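Local coordinates for PHOX (Pseudomonas fluorescens, PDB 4A9V), which hydrolyses phosphate monoesters as an alkaline phosphatase of beta-propeller fold, with an iron-calcium cofactor that catalyses the phosphotransfer chemistry, at residues Phe475-Gly480 and Ile491-Asp496; Arg421-Gly427 and Val451-Pro455; Asn468-Met474 and Gly519-Arg523. All blocks are in the same frame, centred on the assembly; numbering follows the deposited sequence.

Contact 1. Residues Phe475-Gly480 and Ile491-Asp496; sequences FNSPDG and ILTDGD. With CA (calcium ion), chain R; CA (calcium ion), chain Q; LI (lithium ion), chain G.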
ATOM      1  N   PHE A 475      -8.998  -7.475  16.694  1.00  8.06           N
ATOM      2  CA  PHE A 475      -7.793  -7.389  15.876  1.00  8.06           C
ATOM      3  C   PHE A 475      -7.115  -6.047  16.151  1.00  7.75           C
ATOM      4  O   PHE A 475      -7.684  -5.178  16.812  1.00  8.24           O
ATOM      5  CB  PHE A 475      -8.155  -7.507  14.390  1.00  8.40           C
ATOM      6  CG  PHE A 475      -9.087  -6.429  13.904  1.00  8.27           C
ATOM      7  CD1 PHE A 475     -10.468  -6.570  14.026  1.00  8.25           C
ATOM      8  CD2 PHE A 475      -8.583  -5.255  13.353  1.00  8.08           C
ATOM      9  CE1 PHE A 475     -11.316  -5.564  13.593  1.00  8.59           C
ATOM     10  CE2 PHE A 475      -9.436  -4.243  12.940  1.00  9.09           C
ATOM     11  CZ  PHE A 475     -10.804  -4.392  13.072  1.00  9.44           C
ATOM     12  N   ASN A 476      -5.909  -5.863  15.640  1.00  8.00           N
ATOM     13  CA  ASN A 476      -5.260  -4.563  15.763  1.00  7.71           C
ATOM     14  C   ASN A 476      -4.556  -4.162  14.482  1.00  7.33           C
ATOM     15  O   ASN A 476      -4.160  -5.018  13.679  1.00  8.05           O
ATOM     16  CB  ASN A 476      -4.303  -4.520  16.964  1.00  8.29           C
ATOM     17  CG  ASN A 476      -2.984  -5.210  16.696  1.00  8.30           C
ATOM     18  OD1 ASN A 476      -1.989  -4.566  16.353  1.00  8.95           O
ATOM     19  ND2 ASN A 476      -2.949  -6.529  16.911  1.00  8.75           N
ATOM     20  N   SER A 477      -4.438  -2.851  14.287  1.00  7.38           N
ATOM     21  CA  SER A 477      -3.677  -2.264  13.193  1.00  6.86           C
ATOM     22  C   SER A 477      -4.206  -2.708  11.826  1.00  7.09           C
ATOM     23  O   SER A 477      -3.461  -3.225  10.991  1.00  7.12           O
ATOM     24  CB  SER A 477      -2.196  -2.605  13.332  1.00  7.26           C
ATOM     25  OG  SER A 477      -1.690  -2.186  14.589  1.00  8.54           O
ATOM     26  N   PRO A 478      -5.481  -2.419  11.548  1.00  6.53           N
ATOM     27  CA  PRO A 478      -5.960  -2.607  10.183  1.00  7.10           C
ATOM     28  C   PRO A 478      -5.129  -1.762   9.216  1.00  6.88           C
ATOM     29  O   PRO A 478      -4.681  -0.668   9.561  1.00  6.81           O
ATOM     30  CB  PRO A 478      -7.406  -2.113  10.252  1.00  8.05           C
ATOM     31  CG  PRO A 478      -7.376  -1.071  11.327  1.00  8.16           C
ATOM     32  CD  PRO A 478      -6.399  -1.589  12.350  1.00  7.20           C
ATOM     33  N   ASP A 479      -4.916  -2.283   8.016  1.00  6.23           N
ATOM     34  CA  ASP A 479      -3.938  -1.716   7.098  1.00  6.57           C
ATOM     35  C   ASP A 479      -4.521  -1.821   5.687  1.00  6.22           C
ATOM     36  O   ASP A 479      -5.155  -0.870   5.207  1.00  6.89           O
ATOM     37  CB  ASP A 479      -2.586  -2.447   7.290  1.00  6.95           C
ATOM     38  CG  ASP A 479      -1.474  -1.962   6.371  1.00  6.92           C
ATOM     39  OD1 ASP A 479      -1.749  -1.482   5.252  1.00  7.59           O
ATOM     40  OD2 ASP A 479      -0.295  -2.205   6.725  1.00  7.29           O
ATOM     41  N   GLY A 480      -4.489  -3.010   5.098  1.00  6.04           N
ATOM     42  CA  GLY A 480      -5.105  -3.204   3.802  1.00  6.20           C
ATOM     43  C   GLY A 480      -6.621  -3.246   3.864  1.00  5.86           C
ATOM     44  O   GLY A 480      -7.217  -3.654   4.865  1.00  6.33           O
ATOM     45  N   ILE A 491     -10.792  -6.567   5.370  1.00  6.56           N
ATOM     46  CA  ILE A 491      -9.892  -5.804   6.232  1.00  6.82           C
ATOM     47  C   ILE A 491      -8.673  -6.670   6.550  1.00  6.52           C
ATOM     48  O   ILE A 491      -8.822  -7.803   7.012  1.00  7.44           O
ATOM     49  CB  ILE A 491     -10.578  -5.454   7.572  1.00  7.00           C
ATOM     50  CG1 ILE A 491     -11.831  -4.607   7.348  1.00  7.88           C
ATOM     51  CG2 ILE A 491      -9.600  -4.752   8.498  1.00  7.58           C
ATOM     52  CD1 ILE A 491     -12.757  -4.544   8.550  1.00  9.02           C
ATOM     53  N   LEU A 492      -7.481  -6.170   6.241  1.00  6.09           N
ATOM     54  CA  LEU A 492      -6.249  -6.939   6.373  1.00  6.30           C
ATOM     55  C   LEU A 492      -5.408  -6.272   7.458  1.00  7.06           C
ATOM     56  O   LEU A 492      -5.387  -5.049   7.544  1.00  9.32           O
ATOM     57  CB  LEU A 492      -5.497  -6.938   5.036  1.00  6.21           C
ATOM     58  CG  LEU A 492      -6.133  -7.734   3.889  1.00  7.50           C
ATOM     59  CD1 LEU A 492      -7.441  -7.157   3.361  1.00  8.04           C
ATOM     60  CD2 LEU A 492      -5.143  -7.862   2.750  1.00  8.53           C
ATOM     61  N   THR A 493      -4.710  -7.053   8.278  1.00  6.50           N
ATOM     62  CA  THR A 493      -3.988  -6.467   9.400  1.00  6.40           C
ATOM     63  C   THR A 493      -2.472  -6.570   9.320  1.00  7.05           C
ATOM     64  O   THR A 493      -1.904  -7.538   8.802  1.00  7.24           O
ATOM     65  CB  THR A 493      -4.469  -6.980  10.778  1.00  7.98           C
ATOM     66  OG1 THR A 493      -3.969  -8.299  11.051  1.00  8.29           O
ATOM     67  CG2 THR A 493      -5.966  -6.994  10.864  1.00  8.15           C
ATOM     68  N   ASP A 494      -1.831  -5.545   9.875  1.00  7.11           N
ATOM     69  CA  ASP A 494      -0.388  -5.468  10.053  1.00  7.51           C
ATOM     70  C   ASP A 494      -0.098  -4.936  11.452  1.00  8.16           C
ATOM     71  O   ASP A 494       0.269  -3.775  11.638  1.00  8.59           O
ATOM     72  CB  ASP A 494       0.230  -4.540   9.009  1.00  7.87           C
ATOM     73  CG  ASP A 494       1.679  -4.235   9.305  1.00  8.42           C
ATOM     74  OD1 ASP A 494       2.347  -5.122   9.875  1.00  9.97           O
ATOM     75  OD2 ASP A 494       2.128  -3.094   9.032  1.00 10.17           O
ATOM     76  N   GLY A 495      -0.389  -5.767  12.440  1.00  8.13           N
ATOM     77  CA  GLY A 495      -0.323  -5.350  13.819  1.00  8.70           C
ATOM     78  C   GLY A 495       0.623  -6.184  14.644  1.00  9.49           C
ATOM     79  O   GLY A 495       1.385  -7.002  14.130  1.00 14.67           O
ATOM     80  N   ASP A 496       0.562  -5.948  15.942  1.00  8.86           N
ATOM     81  CA  ASP A 496       1.341  -6.676  16.921  1.00 10.26           C
ATOM     82  C   ASP A 496       0.800  -8.102  17.051  1.00 11.18           C
ATOM     83  O   ASP A 496      -0.406  -8.302  17.179  1.00 15.43           O
ATOM     84  CB  ASP A 496       1.265  -5.937  18.258  1.00 12.63           C
ATOM     85  CG  ASP A 496       2.165  -6.537  19.307  1.00 18.00           C
ATOM     86  OD1 ASP A 496       1.975  -7.730  19.617  1.00 24.34           O
ATOM     87  OD2 ASP A 496       2.982  -5.787  19.883  1.00 23.60           O
TER
HETATM   88 CA    CA R1592       1.055  -1.091   8.201  0.93  7.82          CA
HETATM   89 CA    CA Q1591       0.670  -1.446   4.572  1.00  7.90          CA
HETATM   90 LI    LI G 616       4.566  -4.400   9.206  1.00 10.75          LI
HETATM   91  O   HOH W   1      -4.757  -8.137  14.171  1.00 10.99           O
HETATM   92  O   HOH W   2       4.710  -2.774   8.248  1.00 16.97           O
HETATM   93  O   HOH W   3       3.106  -2.317   3.416  1.00  8.23           O
HETATM   94  O   HOH W   4       0.448  -2.082   2.151  1.00  8.22           O
HETATM   95  O   HOH W   5       4.557  -4.401  11.210  1.00 43.27           O
HETATM   96  O   HOH W   6       4.669  -6.670  10.423  1.00 38.22           O
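The carboxylate of D479 lies against the CB of D494 (OD2 to CB 3.3 Å), and the two acids hold one calcium between them: D479 OD2 and D494 OD2 sit 2.3 and 2.4 Å from the calcium of chain R. The 3.5 Å between D479 OD2 and D494 OD2, both on the metal, is not a hydrogen bond. D479 also chelates the calcium of chain Q, through OD1 and OD2 at 2.5 Å each, while D494 OD1 reaches the lithium at 2.4 Å. E273 and E387 join D479 around the calcium ions, E532 shares the lithium with D494, and the mu-oxo-diiron group lies about 4 Å from the side chain of D479. D479 lies on strand 478-483 and D494 just past the end of strand 489-493; this hairpin is the first two strands of a four-stranded antiparallel sheet in the propeller fold. S477 O accepts from D494 N (3.0 Å), D479 N donates to L492 O (2.8 Å) and L492 N to G480 O (2.9 Å); between the first two of these bonds P478 and T493 form a non-hydrogen-bonded antiparallel pair. D479 and G480 both oppose L492, a classic beta bulge. An ideal CB on G480 would lie a tight 3.2 Å from L492 CB. Beyond the strand ends the amide of N476 holds D496: D496 N donates to N476 OD1 (2.9 Å), and ND2 of N476 to D496 O (3.1 Å). G495 passes so close, its CA 3.1 Å from N476 OD1, that a CB there would clash. Away from the metals, I491 CG2 packs on P478 CB at 3.9 Å.

Contact 2. Residues Arg421-Gly427 and Val451-Pro455; sequences REKNVYG and VAGNP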
ATOM      1  N   ARG A 421      -8.240   8.765  20.418  1.00  8.21           N
ATOM      2  CA  ARG A 421      -7.524   8.182  21.560  1.00  8.97           C
ATOM      3  C   ARG A 421      -6.057   8.580  21.560  1.00  7.89           C
ATOM      4  O   ARG A 421      -5.339   8.348  20.585  1.00  8.83           O
ATOM      5  CB  ARG A 421      -7.618   6.651  21.544  1.00  8.83           C
ATOM      6  CG  ARG A 421      -9.027   6.118  21.730  1.00  8.73           C
ATOM      7  CD  ARG A 421      -9.098   4.600  21.676  1.00  8.94           C
ATOM      8  NE  ARG A 421      -8.658   4.095  20.379  1.00  8.72           N
ATOM      9  CZ  ARG A 421      -8.721   2.824  20.010  1.00  8.34           C
ATOM     10  NH1 ARG A 421      -9.240   1.918  20.824  1.00  9.02           N
ATOM     11  NH2 ARG A 421      -8.282   2.463  18.817  1.00  8.38           N
ATOM     12  N   GLU A 422      -5.567   9.011  22.716  1.00  8.66           N
ATOM     13  CA  GLU A 422      -4.131   9.171  22.909  1.00  9.60           C
ATOM     14  C   GLU A 422      -3.448   7.812  22.817  1.00  9.06           C
ATOM     15  O   GLU A 422      -4.049   6.781  23.114  1.00 10.34           O
ATOM     16  CB  GLU A 422      -3.843   9.789  24.277  1.00 11.39           C
ATOM     17  CG  GLU A 422      -4.131   8.830  25.421  1.00 14.68           C
ATOM     18  CD  GLU A 422      -3.659   9.317  26.776  1.00 17.38           C
ATOM     19  OE1 GLU A 422      -3.102  10.433  26.866  1.00 23.85           O
ATOM     20  OE2 GLU A 422      -3.938   8.610  27.768  1.00 25.62           O
ATOM     21  N   LYS A 423      -2.169   7.814  22.456  1.00  9.39           N
ATOM     22  CA  LYS A 423      -1.336   6.622  22.595  1.00 10.07           C
ATOM     23  C   LYS A 423      -2.053   5.422  21.957  1.00  9.54           C
ATOM     24  O   LYS A 423      -2.256   4.377  22.575  1.00 10.53           O
ATOM     25  CB  LYS A 423      -0.996   6.365  24.065  1.00 11.16           C
ATOM     26  CG  LYS A 423      -0.217   7.506  24.693  1.00 13.43           C
ATOM     27  CD  LYS A 423       0.025   7.299  26.181  1.00 18.73           C
ATOM     28  CE  LYS A 423       0.687   8.517  26.808  1.00 29.81           C
ATOM     29  NZ  LYS A 423       0.835   8.395  28.286  1.00 62.75           N
ATOM     30  N   ASN A 424      -2.437   5.597  20.701  1.00  8.51           N
ATOM     31  CA  ASN A 424      -3.331   4.689  20.009  1.00  8.62           C
ATOM     32  C   ASN A 424      -2.554   3.495  19.451  1.00  8.15           C
ATOM     33  O   ASN A 424      -1.765   3.634  18.518  1.00  9.98           O
ATOM     34  CB  ASN A 424      -3.993   5.475  18.878  1.00  8.27           C
ATOM     35  CG  ASN A 424      -4.845   4.615  17.969  1.00  7.74           C
ATOM     36  OD1 ASN A 424      -5.302   3.535  18.351  1.00  8.68           O
ATOM     37  ND2 ASN A 424      -5.140   5.140  16.780  1.00  7.65           N
ATOM     38  N   VAL A 425      -2.725   2.336  20.083  1.00  8.23           N
ATOM     39  CA  VAL A 425      -2.018   1.135  19.664  1.00  9.04           C
ATOM     40  C   VAL A 425      -2.849   0.213  18.773  1.00  8.07           C
ATOM     41  O   VAL A 425      -2.323  -0.773  18.258  1.00 10.18           O
ATOM     42  CB  VAL A 425      -1.461   0.345  20.871  1.00 10.41           C
ATOM     43  CG1 VAL A 425      -0.565   1.235  21.720  1.00 13.04           C
ATOM     44  CG2 VAL A 425      -2.579  -0.257  21.707  1.00 12.79           C
ATOM     45  N   TYR A 426      -4.134   0.521  18.598  1.00  7.49           N
ATOM     46  CA  TYR A 426      -5.043  -0.401  17.911  1.00  7.50           C
ATOM     47  C   TYR A 426      -5.503   0.047  16.526  1.00  6.85           C
ATOM     48  O   TYR A 426      -5.771  -0.794  15.676  1.00  7.31           O
ATOM     49  CB  TYR A 426      -6.276  -0.693  18.759  1.00  8.69           C
ATOM     50  CG  TYR A 426      -5.975  -1.369  20.077  1.00  8.81           C
ATOM     51  CD1 TYR A 426      -5.524  -2.679  20.121  1.00  9.53           C
ATOM     52  CD2 TYR A 426      -6.211  -0.718  21.285  1.00  9.69           C
ATOM     53  CE1 TYR A 426      -5.285  -3.312  21.332  1.00  9.42           C
ATOM     54  CE2 TYR A 426      -5.994  -1.350  22.497  1.00  9.89           C
ATOM     55  CZ  TYR A 426      -5.561  -2.652  22.516  1.00  9.74           C
ATOM     56  OH  TYR A 426      -5.339  -3.250  23.740  1.00 10.53           O
ATOM     57  N   GLY A 427      -5.717   1.348  16.348  1.00  6.96           N
ATOM     58  CA  GLY A 427      -6.207   1.871  15.077  1.00  7.11           C
ATOM     59  C   GLY A 427      -7.718   1.921  14.940  1.00  6.57           C
ATOM     60  O   GLY A 427      -8.477   1.585  15.858  1.00  6.92           O
ATOM     61  N   VAL A 451     -13.618   1.334  15.639  1.00  6.90           N
ATOM     62  CA  VAL A 451     -12.464   1.679  16.451  1.00  7.00           C
ATOM     63  C   VAL A 451     -11.923   0.387  17.051  1.00  7.48           C
ATOM     64  O   VAL A 451     -12.614  -0.267  17.832  1.00  7.98           O
ATOM     65  CB  VAL A 451     -12.828   2.676  17.566  1.00  8.23           C
ATOM     66  CG1 VAL A 451     -11.574   3.081  18.324  1.00  9.22           C
ATOM     67  CG2 VAL A 451     -13.530   3.898  16.986  1.00  9.68           C
ATOM     68  N   ALA A 452     -10.781  -0.077  16.555  1.00  7.27           N
ATOM     69  CA  ALA A 452     -10.243  -1.342  17.022  1.00  7.63           C
ATOM     70  C   ALA A 452      -9.858  -1.237  18.490  1.00  7.50           C
ATOM     71  O   ALA A 452      -9.536  -0.162  18.991  1.00  8.05           O
ATOM     72  CB  ALA A 452      -9.049  -1.755  16.175  1.00  7.57           C
ATOM     73  N   GLY A 453      -9.898  -2.368  19.179  1.00  7.76           N
ATOM     74  CA  GLY A 453      -9.527  -2.404  20.578  1.00  7.88           C
ATOM     75  C   GLY A 453      -9.515  -3.819  21.104  1.00  8.63           C
ATOM     76  O   GLY A 453      -9.729  -4.779  20.362  1.00  8.79           O
ATOM     77  N   ASN A 454      -9.259  -3.940  22.399  1.00  8.51           N
ATOM     78  CA  ASN A 454      -9.227  -5.238  23.047  1.00  8.87           C
ATOM     79  C   ASN A 454     -10.188  -5.249  24.228  1.00  9.61           C
ATOM     80  O   ASN A 454      -9.830  -4.847  25.331  1.00 10.28           O
ATOM     81  CB  ASN A 454      -7.814  -5.577  23.530  1.00  9.40           C
ATOM     82  CG  ASN A 454      -7.686  -7.027  23.954  1.00  9.75           C
ATOM     83  OD1 ASN A 454      -8.625  -7.601  24.519  1.00 10.13           O
ATOM     84  ND2 ASN A 454      -6.557  -7.644  23.629  1.00 10.26           N
ATOM     85  N   PRO A 455     -11.438  -5.657  23.989  1.00  9.62           N
ATOM     86  CA  PRO A 455     -12.443  -5.635  25.049  1.00 10.68           C
ATOM     87  C   PRO A 455     -12.268  -6.757  26.071  1.00 11.92           C
ATOM     88  O   PRO A 455     -12.927  -6.737  27.104  1.00 14.30           O
ATOM     89  CB  PRO A 455     -13.764  -5.804  24.293  1.00 11.37           C
ATOM     90  CG  PRO A 455     -13.392  -6.472  23.014  1.00 10.85           C
ATOM     91  CD  PRO A 455     -12.033  -5.939  22.669  1.00  9.41           C
TER
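Apart from V451, the last residue of strand 443-451, both segments are loop: R421-G427 leads into strand 428-434, and A452-P455 leaves 443-451. Their CA atoms come nearest at Y426 and A452, 5.4 Å apart, and one backbone hydrogen bond joins them, A452 N to G427 O at 2.9 Å. It extends the pairing of the two strands past their ends. G427 has a positive phi of 89°, where a CB would jam against the preceding carbonyl, so the turn calls for glycine. N424 shapes the loop before it: its OD1 accepts from Y426 N (3.2 Å), an Asx turn, and from G427 N (3.0 Å). R421 reaches across the loop to place both terminal guanidinium nitrogens on one carbonyl, with NH1 2.8 Å and NH2 2.9 Å from A452 O, while V451 CG1 lies over one face of the guanidinium, 3.3 Å from CZ. NH1 has a second acceptor in P462 O. The ring of Y426 lies along the outgoing chain: G453 CA stands 3.9 Å from the ring centroid, 17° off its normal, a CH-pi contact, and Y426 CB touches A452 CB at 3.9 Å. Y426 OH lies 3.4 Å from N454 CB, and both Y426 OH and N454 ND2 bond to D502 O. The contact lies at the end of the neighbouring strands 428-434 and 443-451 of the long antiparallel sheet, and beside the start of strand 478-483, where the backbone of Y426 is hydrogen-bonded to S477, just before that strand.

Contact 3. Residues Asn468-Met474 and Gly519-Arg523; sequences NITPQNM and GEIRR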
ATOM      1  N   ASN A 468     -18.840  -2.811  17.742  1.00  9.18           N
ATOM      2  CA  ASN A 468     -18.715  -3.867  16.740  1.00  8.82           C
ATOM      3  C   ASN A 468     -17.425  -4.683  16.851  1.00  8.82           C
ATOM      4  O   ASN A 468     -17.237  -5.669  16.120  1.00  9.54           O
ATOM      5  CB  ASN A 468     -18.945  -3.336  15.307  1.00  8.78           C
ATOM      6  CG  ASN A 468     -18.124  -2.094  14.950  1.00  8.46           C
ATOM      7  OD1 ASN A 468     -17.676  -1.322  15.807  1.00  9.38           O
ATOM      8  ND2 ASN A 468     -18.027  -1.842  13.643  1.00  8.08           N
ATOM      9  N   ILE A 469     -16.595  -4.338  17.831  1.00  8.71           N
ATOM     10  CA  ILE A 469     -15.479  -5.176  18.256  1.00  8.56           C
ATOM     11  C   ILE A 469     -15.899  -5.990  19.479  1.00  9.57           C
ATOM     12  O   ILE A 469     -16.399  -5.438  20.457  1.00 10.71           O
ATOM     13  CB  ILE A 469     -14.247  -4.314  18.619  1.00  8.33           C
ATOM     14  CG1 ILE A 469     -13.749  -3.537  17.396  1.00  9.18           C
ATOM     15  CG2 ILE A 469     -13.143  -5.184  19.195  1.00  9.83           C
ATOM     16  CD1 ILE A 469     -13.308  -4.408  16.237  1.00 10.54           C
ATOM     17  N   THR A 470     -15.580  -7.276  19.456  1.00  9.18           N
ATOM     18  CA  THR A 470     -15.893  -8.183  20.547  1.00 10.64           C
ATOM     19  C   THR A 470     -14.659  -8.987  20.926  1.00  9.83           C
ATOM     20  O   THR A 470     -13.715  -9.072  20.143  1.00  9.53           O
ATOM     21  CB  THR A 470     -16.995  -9.175  20.142  1.00 12.16           C
ATOM     22  OG1 THR A 470     -16.463 -10.109  19.194  1.00 12.96           O
ATOM     23  CG2 THR A 470     -18.196  -8.452  19.548  1.00 13.94           C
ATOM     24  N   PRO A 471     -14.730  -9.723  22.046  1.00 10.22           N
ATOM     25  CA  PRO A 471     -13.601 -10.588  22.353  1.00 10.71           C
ATOM     26  C   PRO A 471     -13.377 -11.681  21.316  1.00 11.01           C
ATOM     27  O   PRO A 471     -12.257 -12.173  21.179  1.00 12.81           O
ATOM     28  CB  PRO A 471     -13.979 -11.175  23.715  1.00 11.80           C
ATOM     29  CG  PRO A 471     -14.757 -10.073  24.352  1.00 12.69           C
ATOM     30  CD  PRO A 471     -15.592  -9.518  23.224  1.00 11.47           C
ATOM     31  N   GLN A 472     -14.420 -12.040  20.573  1.00 10.42           N
ATOM     32  CA  GLN A 472     -14.277 -13.061  19.544  1.00 10.72           C
ATOM     33  C   GLN A 472     -13.559 -12.554  18.291  1.00 11.86           C
ATOM     34  O   GLN A 472     -12.718 -13.271  17.753  1.00 13.09           O
ATOM     35  CB  GLN A 472     -15.626 -13.677  19.177  1.00 10.55           C
ATOM     36  CG  GLN A 472     -15.482 -14.963  18.364  1.00 13.03           C
ATOM     37  CD  GLN A 472     -15.050 -14.728  16.919  1.00 13.33           C
ATOM     38  OE1 GLN A 472     -15.393 -13.713  16.311  1.00 13.87           O
ATOM     39  NE2 GLN A 472     -14.387 -15.716  16.332  1.00 13.95           N
ATOM     40  N   ASN A 473     -13.876 -11.341  17.832  1.00  9.49           N
ATOM     41  CA  ASN A 473     -13.437 -10.881  16.510  1.00  9.07           C
ATOM     42  C   ASN A 473     -12.296  -9.869  16.531  1.00  8.66           C
ATOM     43  O   ASN A 473     -11.887  -9.375  15.483  1.00  9.88           O
ATOM     44  CB  ASN A 473     -14.609 -10.314  15.700  1.00  9.80           C
ATOM     45  CG  ASN A 473     -15.043  -8.937  16.171  1.00  8.77           C
ATOM     46  OD1 ASN A 473     -14.490  -8.396  17.121  1.00 10.18           O
ATOM     47  ND2 ASN A 473     -16.083  -8.393  15.545  1.00  9.97           N
ATOM     48  N   MET A 474     -11.740  -9.603  17.705  1.00  8.70           N
ATOM     49  CA  MET A 474     -10.860  -8.457  17.852  1.00  8.81           C
ATOM     50  C   MET A 474      -9.539  -8.620  17.099  1.00  8.07           C
ATOM     51  O   MET A 474      -8.995  -9.718  16.950  1.00  9.60           O
ATOM     52  CB  MET A 474     -10.611  -8.151  19.324  1.00  9.00           C
ATOM     53  CG  MET A 474     -10.060  -9.317  20.110  1.00  9.75           C
ATOM     54  SD  MET A 474      -9.782  -8.837  21.818  1.00 10.79           S
ATOM     55  CE  MET A 474      -9.083 -10.358  22.452  1.00 12.00           C
ATOM     56  N   GLY A 519     -22.183  -2.741  10.253  1.00  9.77           N
ATOM     57  CA  GLY A 519     -20.992  -2.640  11.069  1.00  8.56           C
ATOM     58  C   GLY A 519     -20.420  -3.967  11.528  1.00  8.37           C
ATOM     59  O   GLY A 519     -19.362  -3.986  12.148  1.00  8.95           O
ATOM     60  N   GLU A 520     -21.108  -5.071  11.239  1.00  8.36           N
ATOM     61  CA  GLU A 520     -20.658  -6.371  11.718  1.00  8.52           C
ATOM     62  C   GLU A 520     -19.327  -6.755  11.074  1.00  7.91           C
ATOM     63  O   GLU A 520     -19.150  -6.607   9.860  1.00  8.45           O
ATOM     64  CB  GLU A 520     -21.708  -7.449  11.437  1.00  9.77           C
ATOM     65  CG  GLU A 520     -21.342  -8.793  12.043  1.00 11.96           C
ATOM     66  CD  GLU A 520     -22.385  -9.876  11.835  1.00 13.31           C
ATOM     67  OE1 GLU A 520     -23.408  -9.632  11.156  1.00 18.35           O
ATOM     68  OE2 GLU A 520     -22.127 -11.010  12.294  1.00 15.46           O
ATOM     69  N   ILE A 521     -18.435  -7.334  11.876  1.00  8.27           N
ATOM     70  CA  ILE A 521     -17.121  -7.791  11.431  1.00  7.44           C
ATOM     71  C   ILE A 521     -16.910  -9.239  11.869  1.00  8.22           C
ATOM     72  O   ILE A 521     -17.144  -9.572  13.036  1.00  9.22           O
ATOM     73  CB  ILE A 521     -16.000  -6.910  12.028  1.00  7.83           C
ATOM     74  CG1 ILE A 521     -16.168  -5.461  11.562  1.00  8.58           C
ATOM     75  CG2 ILE A 521     -14.637  -7.445  11.630  1.00  9.65           C
ATOM     76  CD1 ILE A 521     -15.357  -4.452  12.351  1.00 10.44           C
ATOM     77  N   ARG A 522     -16.488 -10.090  10.936  1.00  8.11           N
ATOM     78  CA  ARG A 522     -16.146 -11.484  11.225  1.00  8.45           C
ATOM     79  C   ARG A 522     -14.726 -11.789  10.766  1.00  8.15           C
ATOM     80  O   ARG A 522     -14.312 -11.381   9.681  1.00  8.19           O
ATOM     81  CB  ARG A 522     -17.129 -12.433  10.532  1.00  9.12           C
ATOM     82  CG  ARG A 522     -18.560 -12.281  11.011  1.00  9.43           C
ATOM     83  CD  ARG A 522     -19.481 -13.304  10.379  1.00 10.96           C
ATOM     84  NE  ARG A 522     -20.852 -13.008  10.753  1.00 12.55           N
ATOM     85  CZ  ARG A 522     -21.898 -13.756  10.449  1.00 18.71           C
ATOM     86  NH1 ARG A 522     -21.742 -14.868   9.756  1.00 28.22           N
ATOM     87  NH2 ARG A 522     -23.106 -13.351  10.798  1.00 33.58           N
ATOM     88  N   ARG A 523     -13.980 -12.538  11.570  1.00  8.05           N
ATOM     89  CA  ARG A 523     -12.639 -12.967  11.189  1.00  7.71           C
ATOM     90  C   ARG A 523     -12.720 -14.089  10.164  1.00  7.56           C
ATOM     91  O   ARG A 523     -13.460 -15.060  10.355  1.00  8.29           O
ATOM     92  CB  ARG A 523     -11.845 -13.426  12.415  1.00  7.95           C
ATOM     93  CG  ARG A 523     -10.371 -13.637  12.125  1.00  8.87           C
ATOM     94  CD  ARG A 523      -9.593 -14.106  13.345  1.00 10.04           C
ATOM     95  NE  ARG A 523      -9.585 -13.114  14.415  1.00 10.93           N
ATOM     96  CZ  ARG A 523     -10.282 -13.205  15.544  1.00  9.79           C
ATOM     97  NH1 ARG A 523     -11.076 -14.241  15.782  1.00 10.67           N
ATOM     98  NH2 ARG A 523     -10.131 -12.284  16.485  1.00 10.34           N
TER
HETATM   99  O   HOH W   7     -19.193  -7.077  14.784  1.00  9.98           O
HETATM  100  O   HOH W   8     -10.232 -12.960  19.322  1.00 19.96           O
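N468 opens the loop by donating from ND2 to G519 O (2.9 Å), while its OD1 is held by S466 and its own O accepts a hydrogen bond from water 7 (2.8 Å), which in turn accepts one from I521 N (3.0 Å). I469 turns its CB away, yet its CD1 returns to I521 CD1 at 4.4 Å; V450 of strand 443-451 also touches both isoleucines. T470 closes the turn: its OG1 accepts from N473 N (3.2 Å), an ST motif, and its N donates to N473 OD1 (2.8 Å). The compact loop precedes the four-stranded antiparallel sheet that begins with strand 478-483, and it lies against strand 521-526 at the sheet's far edge. Q472 offers its carbonyl to R523, with NH1 2.7 Å from Q472 O and NH2 3.0 Å away in a weak bond; OE1 of Q472 bonds to S15 OG. N473 ND2 bridges both segments, 3.0 Å from I521 O and 3.0 Å from N468 O. At M474 the carbonyl accepts from R523 NH2 (2.8 Å), so the guanidinium, with both carbonyls near its plane, spans the loop's end, and Q510 accepts from its NE.

In the fold
From the N terminus, contact 2 closes first: R421-G427 enters strand 428-434, the chain returns along 443-451, and V451-P455, at its end, comes back beside R421-G427. Only then does contact 3 open, at N468-M474; it closes at G519-R523, on the fourth strand of the sheet. Contact 1 opens directly after M474 and finishes by D496, so its hairpin falls wholly within contact 3's span. Y426 O probably accepts from S477 N (2.8 Å), linking contacts 2 and 1. F475 CE1 packs on I469 CD1 (3.5 Å), joining contacts 1 and 3. Together they tie the sheet holding strands 428-434 and 443-451 to that of the 478-483/489-493 hairpin, which carries D479 with D494 just beyond it.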